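Local coordinates for protein Nrps/pks (Streptomyces albus, PDB 4OPE) that probably serves as a ketosynthase domain of the AT-less synthase OzmH, extending a polyketide chain by decarboxylative condensation during oxazolomycin biosynthesis, at residues Gly292-Arg297 / His430-Glu435; Ala452-Asp457 / Glu546-Gly551; Leu213-Gly218 / Tyr237-Gly242; Gln100-Leu105 / Val197-Gly202. All coordinates share one frame; numbering follows the deposited sequence.

In the fold
Contacts 1 and 4 both pack a helix on the large mixed sheet of the thiolase-like ketosynthase body. They are buried, with centres about 23 Å apart; contact 4 is all aliphatic, while contact 1 adds an imidazole edge. Contact 3 joins helix 210-217 to the loop leading into strand 242-250 of that sheet, and mixes a leucine with a phenol and a proline. Contact 2 belongs to a separate three-stranded sheet, about 45 Å between centres from contact 1, and has the one hydrogen bond made across any of the four. All are largely buried, but contacts 1 and 3 border the second subunit, whereas contacts 2 and 4 do not.

Contact 1: residues Gly292-Arg297 / His430-Glu435; sequences GEALER and HVILEE
Ala294 and Leu295 of helix 284-298 rest on His430 and Ile432 of strand 427-434, a helix-on-sheet layer of the thiolase-like ketosynthase fold; the axes of the two short segments come within 8.3 Å and cross at -31°. The methyl of Ala294 approaches the His430 imidazole at its edge, near the ring plane, with CB 3.5 Å from CD2. CG of His430, anti to the backbone N (chi1 -164°), carries the ring to the helix, and the turn about the next bond (chi2 78°) sets its CD2 edge against the methyl; ND1, across the ring, is hydrogen-bonded to Ser420. Two residues along, on the same side of the strand, Ile432 brings its longer branch up to the helix: CG1 lies 4.2 Å from Ala294 CB and 3.9 Å from Ala294 O. Leu433 points to the opposite side of the sheet and packs on helix 356-370, so the strand is sandwiched between helices. Towards the dimer partner, Glu293 forms a salt bridge with Arg120 of the second subunit. The far end of the Ile432 branch completes the contact, its CD1 methyl meeting CD2 of Leu295 at 4.2 Å.

Contact 2: residues Ala452-Asp457 / Glu546-Gly551; sequences ALSARD and EAWVRG
The indole of Trp548 carries Ala452 on one face and the backbone of Leu453 at its edge. Ala452 CB sits almost straight above the five-membered ring, 3.4 Å from its centroid, a CH-pi contact that meets NE1 and CE2 of Trp548 equally. At the edge, NE1 donates to Leu453 O over 3.0 Å in a fairly straight bond (163°). The oxygen stays close to the ring plane, yet the donor stands 56° out of the carbonyl plane, so the bond misses the lone-pair directions. CG of Trp548, anti to the backbone N (chi1 -178°), sends the indole from the helix toward the strand. Farther round the ring, Ser454 OG lies obliquely 4.0 Å from CZ2, its polar partner being Met494 N. Arg497 adds a cation-pi interaction with the indole and hydrogen-bonds to Trp548 O. A leucine in place of Trp548 would probably leave Leu453 O without this donor and Ala452 without its aromatic floor. In this segment one aromatic residue fastens helix 541-550 to edge strand 449-455 of a three-stranded antiparallel sheet, an arrangement consistent with the small alpha/beta linker domain that follows the ketosynthase in modular polyketide synthases.

Contact 3: residues Leu213-Gly218 / Tyr237-Gly242; sequences LQLAKG and YVPAEG
Two residues beyond Pro239, whose ring touches Leu215, the carboxylate of Glu241 is gripped by several donors: OE2 takes a salt bridge from Arg45 and a hydrogen bond from Leu70 N, and OE1 binds Ser206 N. These bonds anchor the downstream end of the loop, while Tyr237 and Pro239 lie against helix 210-217 by van der Waals contact. Leu215 supplies the helix side of this contact with both of its methyls. CD1 butts against the proline ring, 3.8 Å from Pro239 CG. The same methyl lies obliquely to the Tyr237 ring, 4.2 Å from CE2, and CD2 comes to 3.3 Å from Tyr237 OH. The leucine and the tyrosine cross at about a right angle, and the aliphatic fork lies across the phenol end; with only carbon to offer, the Leu215 side chain makes no hydrogen bond to the hydroxyl. With CG between its backbone N and carbonyl carbon (chi1 63°), the Tyr237 ring swings so that its hydroxyl end meets the helix. Its ring also meets that of His351, the planes at about 60°, and Val238 and Ala240 have backbone hydrogen bonds with the same residue. On the helix, Leu213, Gln214 and Lys217 pack on the second subunit. The contact thus belongs to the N-terminal half of the ketosynthase fold, where the loop entering sheet strand 242-250 packs back on a helix at the dimer interface.

Contact 4: residues Gln100-Leu105 / Val197-Gly202; sequences QTVWHL and VAVAGG
In the thiolase-like fold of the ketosynthase, helices flank the central sheet, and here helix 93-108 lies on strand 197-204 through Val102 and Leu105 on one side and Val199 on the other. The two helix residues, one turn apart, converge on a single valine. Val199 CG1 is the shared point: it lies 3.9 Å from Leu105 CD2 and 4.2 Å from Val102 CG2. The second methyl of the strand residue, CG2, is also 4.2 Å from Leu105 CD2, so this leucine methyl touches both branches of the valine. Leu105 and Val199 lie side by side, pointing roughly opposite ways, whereas the two valines meet at an oblique angle. Leu105 extends from the helix toward the strand with CG anti to the backbone N (chi1 166°), and Val199 has CG1 anti to its own N (chi1 171°), which brings both its methyls up to Leu105. Around them the packing continues: Leu105 and Val199 both touch Leu247 of strand 242-250, and Val102 packs on Val159 and Phe163 of helix 152-163. On the other face of the strand, Ala198 and Ala200 abut helix 178-192. With methyl groups alone meeting and no hydrogen bond between the segments, the attachment of helix to sheet here rests on dispersion and exclusion of water, and depends on the fit of branched side chains.

Contact 1: residues Gly292-Arg297 / His430-Glu435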
loop_
_atom_site.group_PDB
_atom_site.type_symbol
_atom_site.label_atom_id
_atom_site.label_comp_id
_atom_site.label_asym_id
_atom_site.label_seq_id
_atom_site.Cartn_x
_atom_site.Cartn_y
_atom_site.Cartn_z
ATOM N N GLY A 292 5.821 22.259 5.939
ATOM C CA GLY A 292 7.065 22.988 6.039
ATOM C C GLY A 292 8.151 22.293 5.288
ATOM O O GLY A 292 8.898 22.909 4.525
ATOM N N GLU A 293 8.209 20.992 5.476
ATOM C CA GLU A 293 9.173 20.149 4.803
ATOM C C GLU A 293 8.940 20.157 3.299
ATOM O O GLU A 293 9.851 20.386 2.516
ATOM C CB GLU A 293 9.017 18.749 5.326
ATOM C CG GLU A 293 10.274 17.909 5.391
ATOM C CD GLU A 293 10.013 16.652 6.207
ATOM O OE1 GLU A 293 9.546 16.825 7.361
ATOM O OE2 GLU A 293 10.216 15.516 5.685
ATOM N N ALA A 294 7.715 19.913 2.881
ATOM C CA ALA A 294 7.391 19.979 1.453
ATOM C C ALA A 294 7.865 21.296 0.803
ATOM O O ALA A 294 8.438 21.263 -0.280
ATOM C CB ALA A 294 5.897 19.822 1.251
ATOM N N LEU A 295 7.624 22.429 1.475
ATOM C CA LEU A 295 8.059 23.727 0.980
ATOM C C LEU A 295 9.580 23.803 0.850
ATOM O O LEU A 295 10.108 24.342 -0.102
ATOM C CB LEU A 295 7.576 24.829 1.891
ATOM C CG LEU A 295 6.092 25.128 1.869
ATOM C CD1 LEU A 295 5.704 25.941 3.092
ATOM C CD2 LEU A 295 5.727 25.911 0.633
ATOM N N GLU A 296 10.272 23.251 1.825
ATOM C CA GLU A 296 11.699 23.185 1.804
ATOM C C GLU A 296 12.214 22.340 0.658
ATOM O O GLU A 296 13.039 22.802 -0.107
ATOM C CB GLU A 296 12.194 22.591 3.096
ATOM C CG GLU A 296 13.002 23.565 3.911
ATOM C CD GLU A 296 14.361 22.998 4.204
ATOM O OE1 GLU A 296 14.779 22.999 5.395
ATOM O OE2 GLU A 296 14.985 22.532 3.220
ATOM N N ARG A 297 11.730 21.107 0.514
ATOM C CA ARG A 297 12.176 20.256 -0.588
ATOM C C ARG A 297 11.898 20.885 -1.951
ATOM O O ARG A 297 12.646 20.675 -2.880
ATOM C CB ARG A 297 11.508 18.918 -0.518
ATOM C CG ARG A 297 12.044 18.033 0.586
ATOM C CD ARG A 297 11.029 16.950 0.846
ATOM N NE ARG A 297 11.456 15.988 1.840
ATOM C CZ ARG A 297 10.709 14.962 2.240
ATOM N NH1 ARG A 297 9.482 14.779 1.727
ATOM N NH2 ARG A 297 11.189 14.108 3.151
ATOM N N HIS A 430 1.368 15.750 1.474
ATOM C CA HIS A 430 1.352 17.074 0.839
ATOM C C HIS A 430 2.155 17.044 -0.448
ATOM O O HIS A 430 3.222 16.411 -0.481
ATOM C CB HIS A 430 1.968 18.103 1.771
ATOM C CG HIS A 430 1.669 19.515 1.404
ATOM N ND1 HIS A 430 0.450 20.114 1.683
ATOM C CD2 HIS A 430 2.440 20.469 0.815
ATOM C CE1 HIS A 430 0.471 21.370 1.250
ATOM N NE2 HIS A 430 1.667 21.613 0.725
ATOM N N VAL A 431 1.662 17.740 -1.478
ATOM C CA VAL A 431 2.409 17.904 -2.727
ATOM C C VAL A 431 2.384 19.321 -3.317
ATOM O O VAL A 431 1.371 19.997 -3.330
ATOM C CB VAL A 431 2.027 16.836 -3.787
ATOM C CG1 VAL A 431 0.546 16.694 -3.925
ATOM C CG2 VAL A 431 2.589 17.173 -5.151
ATOM N N ILE A 432 3.564 19.768 -3.769
ATOM C CA ILE A 432 3.757 21.048 -4.429
ATOM C C ILE A 432 3.950 20.836 -5.930
ATOM O O ILE A 432 4.845 20.078 -6.347
ATOM C CB ILE A 432 5.028 21.743 -3.928
ATOM C CG1 ILE A 432 5.166 21.674 -2.400
ATOM C CG2 ILE A 432 5.018 23.188 -4.320
ATOM C CD1 ILE A 432 4.294 22.618 -1.608
ATOM N N LEU A 433 3.119 21.502 -6.732
ATOM C CA LEU A 433 3.226 21.454 -8.188
ATOM C C LEU A 433 3.546 22.805 -8.829
ATOM O O LEU A 433 3.278 23.876 -8.275
ATOM C CB LEU A 433 1.934 20.935 -8.784
ATOM C CG LEU A 433 1.512 19.562 -8.288
ATOM C CD1 LEU A 433 0.247 19.135 -8.988
ATOM C CD2 LEU A 433 2.564 18.502 -8.539
ATOM N N GLU A 434 4.141 22.757 -10.011
ATOM C CA GLU A 434 4.440 23.967 -10.748
ATOM C C GLU A 434 3.978 23.755 -12.158
ATOM O O GLU A 434 4.214 22.710 -12.756
ATOM C CB GLU A 434 5.937 24.255 -10.697
ATOM C CG GLU A 434 6.368 25.587 -11.280
ATOM C CD GLU A 434 7.881 25.810 -11.209
ATOM O OE1 GLU A 434 8.308 26.955 -10.950
ATOM O OE2 GLU A 434 8.661 24.855 -11.399
ATOM N N GLU A 435 3.292 24.766 -12.668
ATOM C CA GLU A 435 2.875 24.859 -14.058
ATOM C C GLU A 435 4.078 24.730 -14.964
ATOM O O GLU A 435 5.165 25.127 -14.565
ATOM C CB GLU A 435 2.253 26.227 -14.258
ATOM C CG GLU A 435 1.814 26.553 -15.660
ATOM C CD GLU A 435 1.371 27.998 -15.807
ATOM O OE1 GLU A 435 1.788 28.844 -14.972
ATOM O OE2 GLU A 435 0.621 28.294 -16.791
#

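Contact 2: residues Ala452-Asp457 / Glu546-Gly551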
loop_
_atom_site.group_PDB
_atom_site.type_symbol
_atom_site.label_atom_id
_atom_site.label_comp_id
_atom_site.label_asym_id
_atom_site.label_seq_id
_atom_site.Cartn_x
_atom_site.Cartn_y
_atom_site.Cartn_z
ATOM N N ALA A 452 -7.160 9.114 -38.286
ATOM C CA ALA A 452 -7.178 7.669 -38.285
ATOM C C ALA A 452 -7.754 7.155 -36.945
ATOM O O ALA A 452 -7.226 7.461 -35.886
ATOM C CB ALA A 452 -5.760 7.180 -38.525
ATOM N N LEU A 453 -8.837 6.397 -37.014
ATOM C CA LEU A 453 -9.543 5.910 -35.836
ATOM C C LEU A 453 -9.575 4.412 -35.890
ATOM O O LEU A 453 -9.605 3.843 -36.980
ATOM C CB LEU A 453 -10.985 6.365 -35.828
ATOM C CG LEU A 453 -11.282 7.855 -35.785
ATOM C CD1 LEU A 453 -12.786 8.092 -35.688
ATOM C CD2 LEU A 453 -10.649 8.466 -34.572
ATOM N N SER A 454 -9.577 3.768 -34.719
ATOM C CA SER A 454 -9.808 2.346 -34.658
ATOM C C SER A 454 -10.522 1.983 -33.402
ATOM O O SER A 454 -10.548 2.744 -32.444
ATOM C CB SER A 454 -8.505 1.532 -34.763
ATOM O OG SER A 454 -7.585 1.810 -33.720
ATOM N N ALA A 455 -11.093 0.797 -33.407
ATOM C CA ALA A 455 -11.764 0.300 -32.268
ATOM C C ALA A 455 -11.747 -1.224 -32.339
ATOM O O ALA A 455 -11.413 -1.814 -33.366
ATOM C CB ALA A 455 -13.180 0.843 -32.220
ATOM N N ARG A 456 -12.105 -1.856 -31.231
ATOM C CA ARG A 456 -12.073 -3.300 -31.153
ATOM C C ARG A 456 -13.170 -3.967 -31.966
ATOM O O ARG A 456 -12.998 -5.107 -32.365
ATOM C CB ARG A 456 -12.204 -3.738 -29.721
ATOM C CG ARG A 456 -11.684 -5.122 -29.476
ATOM C CD ARG A 456 -11.839 -5.417 -28.014
ATOM N NE ARG A 456 -11.689 -6.834 -27.759
ATOM C CZ ARG A 456 -12.675 -7.714 -27.730
ATOM N NH1 ARG A 456 -13.936 -7.346 -27.925
ATOM N NH2 ARG A 456 -12.370 -8.976 -27.478
ATOM N N ASP A 457 -14.304 -3.294 -32.160
ATOM C CA ASP A 457 -15.298 -3.780 -33.096
ATOM C C ASP A 457 -16.108 -2.619 -33.727
ATOM O O ASP A 457 -15.840 -1.444 -33.455
ATOM C CB ASP A 457 -16.167 -4.859 -32.453
ATOM C CG ASP A 457 -17.012 -4.332 -31.359
ATOM O OD1 ASP A 457 -17.588 -3.220 -31.516
ATOM O OD2 ASP A 457 -17.131 -5.042 -30.330
ATOM N N GLU A 546 -5.181 5.234 -46.864
ATOM C CA GLU A 546 -5.434 3.894 -47.435
ATOM C C GLU A 546 -4.687 2.773 -46.681
ATOM O O GLU A 546 -5.164 1.653 -46.558
ATOM C CB GLU A 546 -5.109 3.882 -48.942
ATOM C CG GLU A 546 -6.143 4.632 -49.815
ATOM C CD GLU A 546 -5.743 4.738 -51.308
ATOM O OE1 GLU A 546 -4.535 4.925 -51.602
ATOM O OE2 GLU A 546 -6.628 4.633 -52.203
ATOM N N ALA A 547 -3.509 3.086 -46.175
ATOM C CA ALA A 547 -2.700 2.112 -45.479
ATOM C C ALA A 547 -3.295 1.774 -44.132
ATOM O O ALA A 547 -3.339 0.636 -43.758
ATOM C CB ALA A 547 -1.285 2.654 -45.319
ATOM N N TRP A 548 -3.755 2.794 -43.412
ATOM C CA TRP A 548 -4.420 2.633 -42.157
ATOM C C TRP A 548 -5.610 1.723 -42.249
ATOM O O TRP A 548 -5.775 0.816 -41.433
ATOM C CB TRP A 548 -4.862 3.998 -41.646
ATOM C CG TRP A 548 -5.542 3.953 -40.310
ATOM C CD1 TRP A 548 -6.895 4.154 -40.041
ATOM C CD2 TRP A 548 -4.926 3.668 -39.085
ATOM N NE1 TRP A 548 -7.116 4.012 -38.708
ATOM C CE2 TRP A 548 -5.920 3.715 -38.098
ATOM C CE3 TRP A 548 -3.620 3.382 -38.718
ATOM C CZ2 TRP A 548 -5.644 3.484 -36.760
ATOM C CZ3 TRP A 548 -3.333 3.142 -37.380
ATOM C CH2 TRP A 548 -4.342 3.195 -36.420
ATOM N N VAL A 549 -6.468 1.971 -43.219
ATOM C CA VAL A 549 -7.615 1.096 -43.459
ATOM C C VAL A 549 -7.247 -0.356 -43.819
ATOM O O VAL A 549 -7.953 -1.294 -43.398
ATOM C CB VAL A 549 -8.563 1.745 -44.487
ATOM C CG1 VAL A 549 -9.661 0.802 -44.914
ATOM C CG2 VAL A 549 -9.168 2.989 -43.835
ATOM N N ARG A 550 -6.140 -0.571 -44.528
ATOM C CA ARG A 550 -5.661 -1.978 -44.734
ATOM C C ARG A 550 -5.187 -2.694 -43.463
ATOM O O ARG A 550 -5.157 -3.948 -43.422
ATOM C CB ARG A 550 -4.479 -2.059 -45.682
ATOM C CG ARG A 550 -4.700 -1.561 -47.085
ATOM C CD ARG A 550 -3.512 -1.957 -47.934
ATOM N NE ARG A 550 -2.344 -1.090 -47.788
ATOM C CZ ARG A 550 -2.192 0.055 -48.440
ATOM N NH1 ARG A 550 -3.143 0.536 -49.248
ATOM N NH2 ARG A 550 -1.101 0.755 -48.260
ATOM N N GLY A 551 -4.777 -1.908 -42.464
ATOM C CA GLY A 551 -4.289 -2.437 -41.189
ATOM C C GLY A 551 -2.892 -1.999 -40.818
ATOM O O GLY A 551 -2.353 -2.442 -39.803
#

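Contact 3: residues Leu213-Gly218 / Tyr237-Gly242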
loop_
_atom_site.group_PDB
_atom_site.type_symbol
_atom_site.label_atom_id
_atom_site.label_comp_id
_atom_site.label_asym_id
_atom_site.label_seq_id
_atom_site.Cartn_x
_atom_site.Cartn_y
_atom_site.Cartn_z
ATOM N N LEU A 213 -23.532 2.943 7.323
ATOM C CA LEU A 213 -23.751 2.655 8.753
ATOM C C LEU A 213 -22.517 2.853 9.616
ATOM O O LEU A 213 -22.568 3.497 10.649
ATOM C CB LEU A 213 -24.320 1.256 8.977
ATOM C CG LEU A 213 -25.726 1.143 8.399
ATOM C CD1 LEU A 213 -26.142 -0.283 8.511
ATOM C CD2 LEU A 213 -26.745 2.014 9.106
ATOM N N GLN A 214 -21.409 2.295 9.188
ATOM C CA GLN A 214 -20.124 2.529 9.843
ATOM C C GLN A 214 -19.871 4.043 10.019
ATOM O O GLN A 214 -19.516 4.511 11.092
ATOM C CB GLN A 214 -19.041 1.911 8.974
ATOM C CG GLN A 214 -18.004 1.078 9.653
ATOM C CD GLN A 214 -17.197 0.238 8.662
ATOM O OE1 GLN A 214 -17.201 0.469 7.422
ATOM N NE2 GLN A 214 -16.491 -0.763 9.203
ATOM N N LEU A 215 -20.068 4.830 8.970
ATOM C CA LEU A 215 -19.762 6.234 9.091
ATOM C C LEU A 215 -20.826 6.941 9.983
ATOM O O LEU A 215 -20.493 7.869 10.724
ATOM C CB LEU A 215 -19.609 6.916 7.712
ATOM C CG LEU A 215 -18.391 6.566 6.829
ATOM C CD1 LEU A 215 -18.470 7.296 5.492
ATOM C CD2 LEU A 215 -17.033 6.824 7.465
ATOM N N ALA A 216 -22.087 6.524 9.911
ATOM C CA ALA A 216 -23.107 7.187 10.737
ATOM C C ALA A 216 -22.839 6.917 12.200
ATOM O O ALA A 216 -22.838 7.815 13.003
ATOM C CB ALA A 216 -24.510 6.737 10.373
ATOM N N LYS A 217 -22.520 5.679 12.518
ATOM C CA LYS A 217 -22.165 5.321 13.873
ATOM C C LYS A 217 -21.069 6.204 14.473
ATOM O O LYS A 217 -21.154 6.580 15.633
ATOM C CB LYS A 217 -21.775 3.841 13.946
ATOM C CG LYS A 217 -21.735 3.302 15.358
ATOM C CD LYS A 217 -20.612 2.293 15.566
ATOM C CE LYS A 217 -20.267 2.114 17.048
ATOM N NZ LYS A 217 -21.511 1.807 17.831
ATOM N N GLY A 218 -20.047 6.537 13.695
ATOM C CA GLY A 218 -18.951 7.386 14.181
ATOM C C GLY A 218 -19.205 8.883 14.052
ATOM O O GLY A 218 -18.295 9.687 14.306
ATOM N N TYR A 237 -18.730 15.185 6.680
ATOM C CA TYR A 237 -18.539 15.147 5.240
ATOM C C TYR A 237 -19.549 14.276 4.551
ATOM O O TYR A 237 -20.419 13.721 5.175
ATOM C CB TYR A 237 -17.113 14.710 4.914
ATOM C CG TYR A 237 -16.718 13.326 5.363
ATOM C CD1 TYR A 237 -16.085 13.139 6.556
ATOM C CD2 TYR A 237 -16.921 12.213 4.556
ATOM C CE1 TYR A 237 -15.661 11.897 6.967
ATOM C CE2 TYR A 237 -16.501 10.947 4.974
ATOM C CZ TYR A 237 -15.868 10.823 6.187
ATOM O OH TYR A 237 -15.449 9.614 6.654
ATOM N N VAL A 238 -19.441 14.198 3.250
ATOM C CA VAL A 238 -20.261 13.288 2.469
ATOM C C VAL A 238 -19.378 12.404 1.567
ATOM O O VAL A 238 -18.504 12.890 0.873
ATOM C CB VAL A 238 -21.307 14.076 1.666
ATOM C CG1 VAL A 238 -20.678 15.102 0.780
ATOM C CG2 VAL A 238 -22.127 13.152 0.810
ATOM N N PRO A 239 -19.590 11.097 1.586
ATOM C CA PRO A 239 -18.761 10.256 0.738
ATOM C C PRO A 239 -18.957 10.537 -0.747
ATOM O O PRO A 239 -20.042 10.904 -1.205
ATOM C CB PRO A 239 -19.240 8.827 1.067
ATOM C CG PRO A 239 -19.955 8.936 2.354
ATOM C CD PRO A 239 -20.606 10.292 2.266
ATOM N N ALA A 240 -17.905 10.349 -1.495
ATOM C CA ALA A 240 -18.011 10.414 -2.921
ATOM C C ALA A 240 -17.162 9.354 -3.597
ATOM O O ALA A 240 -16.182 8.869 -3.013
ATOM C CB ALA A 240 -17.589 11.774 -3.392
ATOM N N GLU A 241 -17.558 9.014 -4.824
ATOM C CA GLU A 241 -16.897 7.993 -5.592
ATOM C C GLU A 241 -15.927 8.613 -6.629
ATOM O O GLU A 241 -16.056 9.760 -7.035
ATOM C CB GLU A 241 -17.936 7.180 -6.301
ATOM C CG GLU A 241 -18.792 6.330 -5.389
ATOM C CD GLU A 241 -19.808 5.486 -6.162
ATOM O OE1 GLU A 241 -20.047 4.315 -5.810
ATOM O OE2 GLU A 241 -20.374 5.981 -7.142
ATOM N N GLY A 242 -14.914 7.869 -7.006
ATOM C CA GLY A 242 -14.008 8.365 -8.011
ATOM C C GLY A 242 -12.889 7.415 -8.377
ATOM O O GLY A 242 -12.545 6.506 -7.635
#

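Contact 4: residues Gln100-Leu105 / Val197-Gly202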
loop_
_atom_site.group_PDB
_atom_site.type_symbol
_atom_site.label_atom_id
_atom_site.label_comp_id
_atom_site.label_asym_id
_atom_site.label_seq_id
_atom_site.Cartn_x
_atom_site.Cartn_y
_atom_site.Cartn_z
ATOM N N GLN A 100 -10.016 0.760 -16.807
ATOM C CA GLN A 100 -10.412 1.720 -17.826
ATOM C C GLN A 100 -9.723 3.076 -17.619
ATOM O O GLN A 100 -9.287 3.696 -18.587
ATOM C CB GLN A 100 -11.923 1.828 -17.913
ATOM C CG GLN A 100 -12.577 0.458 -18.218
ATOM C CD GLN A 100 -14.113 0.519 -18.249
ATOM O OE1 GLN A 100 -14.691 1.345 -17.608
ATOM N NE2 GLN A 100 -14.756 -0.392 -18.955
ATOM N N THR A 101 -9.576 3.506 -16.368
ATOM C CA THR A 101 -8.888 4.743 -16.067
ATOM C C THR A 101 -7.469 4.707 -16.573
ATOM O O THR A 101 -7.006 5.626 -17.234
ATOM C CB THR A 101 -8.899 4.978 -14.559
ATOM O OG1 THR A 101 -10.260 5.155 -14.141
ATOM C CG2 THR A 101 -8.054 6.175 -14.165
ATOM N N VAL A 102 -6.763 3.623 -16.342
ATOM C CA VAL A 102 -5.380 3.575 -16.826
ATOM C C VAL A 102 -5.319 3.629 -18.333
ATOM O O VAL A 102 -4.472 4.324 -18.908
ATOM C CB VAL A 102 -4.605 2.387 -16.274
ATOM C CG1 VAL A 102 -3.208 2.351 -16.862
ATOM C CG2 VAL A 102 -4.520 2.536 -14.763
ATOM N N TRP A 103 -6.235 2.926 -18.979
ATOM C CA TRP A 103 -6.327 3.002 -20.436
ATOM C C TRP A 103 -6.488 4.464 -20.859
ATOM O O TRP A 103 -5.766 4.941 -21.754
ATOM C CB TRP A 103 -7.499 2.191 -21.000
ATOM C CG TRP A 103 -7.433 2.162 -22.488
ATOM C CD1 TRP A 103 -8.020 3.027 -23.368
ATOM C CD2 TRP A 103 -6.684 1.228 -23.280
ATOM N NE1 TRP A 103 -7.693 2.685 -24.674
ATOM C CE2 TRP A 103 -6.862 1.597 -24.648
ATOM C CE3 TRP A 103 -5.883 0.124 -22.972
ATOM C CZ2 TRP A 103 -6.250 0.907 -25.691
ATOM C CZ3 TRP A 103 -5.283 -0.579 -24.018
ATOM C CH2 TRP A 103 -5.473 -0.187 -25.356
ATOM N N HIS A 104 -7.429 5.184 -20.235
ATOM C CA HIS A 104 -7.650 6.547 -20.639
ATOM C C HIS A 104 -6.482 7.448 -20.276
ATOM O O HIS A 104 -6.203 8.401 -20.997
ATOM C CB HIS A 104 -8.931 7.072 -20.077
ATOM C CG HIS A 104 -10.143 6.455 -20.687
ATOM N ND1 HIS A 104 -11.259 6.125 -19.954
ATOM C CD2 HIS A 104 -10.418 6.116 -21.966
ATOM C CE1 HIS A 104 -12.177 5.612 -20.752
ATOM N NE2 HIS A 104 -11.694 5.610 -21.983
ATOM N N LEU A 105 -5.776 7.136 -19.204
ATOM C CA LEU A 105 -4.580 7.887 -18.865
ATOM C C LEU A 105 -3.548 7.830 -20.007
ATOM O O LEU A 105 -2.932 8.870 -20.387
ATOM C CB LEU A 105 -3.951 7.323 -17.573
ATOM C CG LEU A 105 -2.528 7.718 -17.175
ATOM C CD1 LEU A 105 -2.569 9.213 -16.961
ATOM C CD2 LEU A 105 -2.051 7.054 -15.891
ATOM N N VAL A 197 9.027 5.329 -15.543
ATOM C CA VAL A 197 7.744 5.924 -15.718
ATOM C C VAL A 197 6.884 5.285 -14.660
ATOM O O VAL A 197 7.165 4.133 -14.275
ATOM C CB VAL A 197 7.213 5.571 -17.095
ATOM C CG1 VAL A 197 5.756 5.984 -17.244
ATOM C CG2 VAL A 197 8.064 6.249 -18.133
ATOM N N ALA A 198 5.881 6.017 -14.158
ATOM C CA ALA A 198 4.968 5.444 -13.139
ATOM C C ALA A 198 3.515 5.843 -13.279
ATOM O O ALA A 198 3.215 6.958 -13.657
ATOM C CB ALA A 198 5.449 5.827 -11.756
ATOM N N VAL A 199 2.612 4.936 -12.989
ATOM C CA VAL A 199 1.198 5.298 -12.897
ATOM C C VAL A 199 0.901 5.466 -11.444
ATOM O O VAL A 199 1.144 4.553 -10.697
ATOM C CB VAL A 199 0.321 4.163 -13.396
ATOM C CG1 VAL A 199 -1.145 4.404 -13.107
ATOM C CG2 VAL A 199 0.559 3.978 -14.867
ATOM N N ALA A 200 0.397 6.619 -11.026
ATOM C CA ALA A 200 -0.065 6.794 -9.615
ATOM C C ALA A 200 -1.499 7.172 -9.638
ATOM O O ALA A 200 -1.881 8.083 -10.357
ATOM C CB ALA A 200 0.703 7.920 -8.937
ATOM N N GLY A 201 -2.300 6.508 -8.846
ATOM C CA GLY A 201 -3.724 6.821 -8.838
ATOM C C GLY A 201 -4.413 6.384 -7.570
ATOM O O GLY A 201 -3.777 5.940 -6.587
ATOM N N GLY A 202 -5.736 6.516 -7.586
ATOM C CA GLY A 202 -6.530 5.975 -6.513
ATOM C C GLY A 202 -7.941 5.807 -6.993
ATOM O O GLY A 202 -8.362 6.469 -7.937
#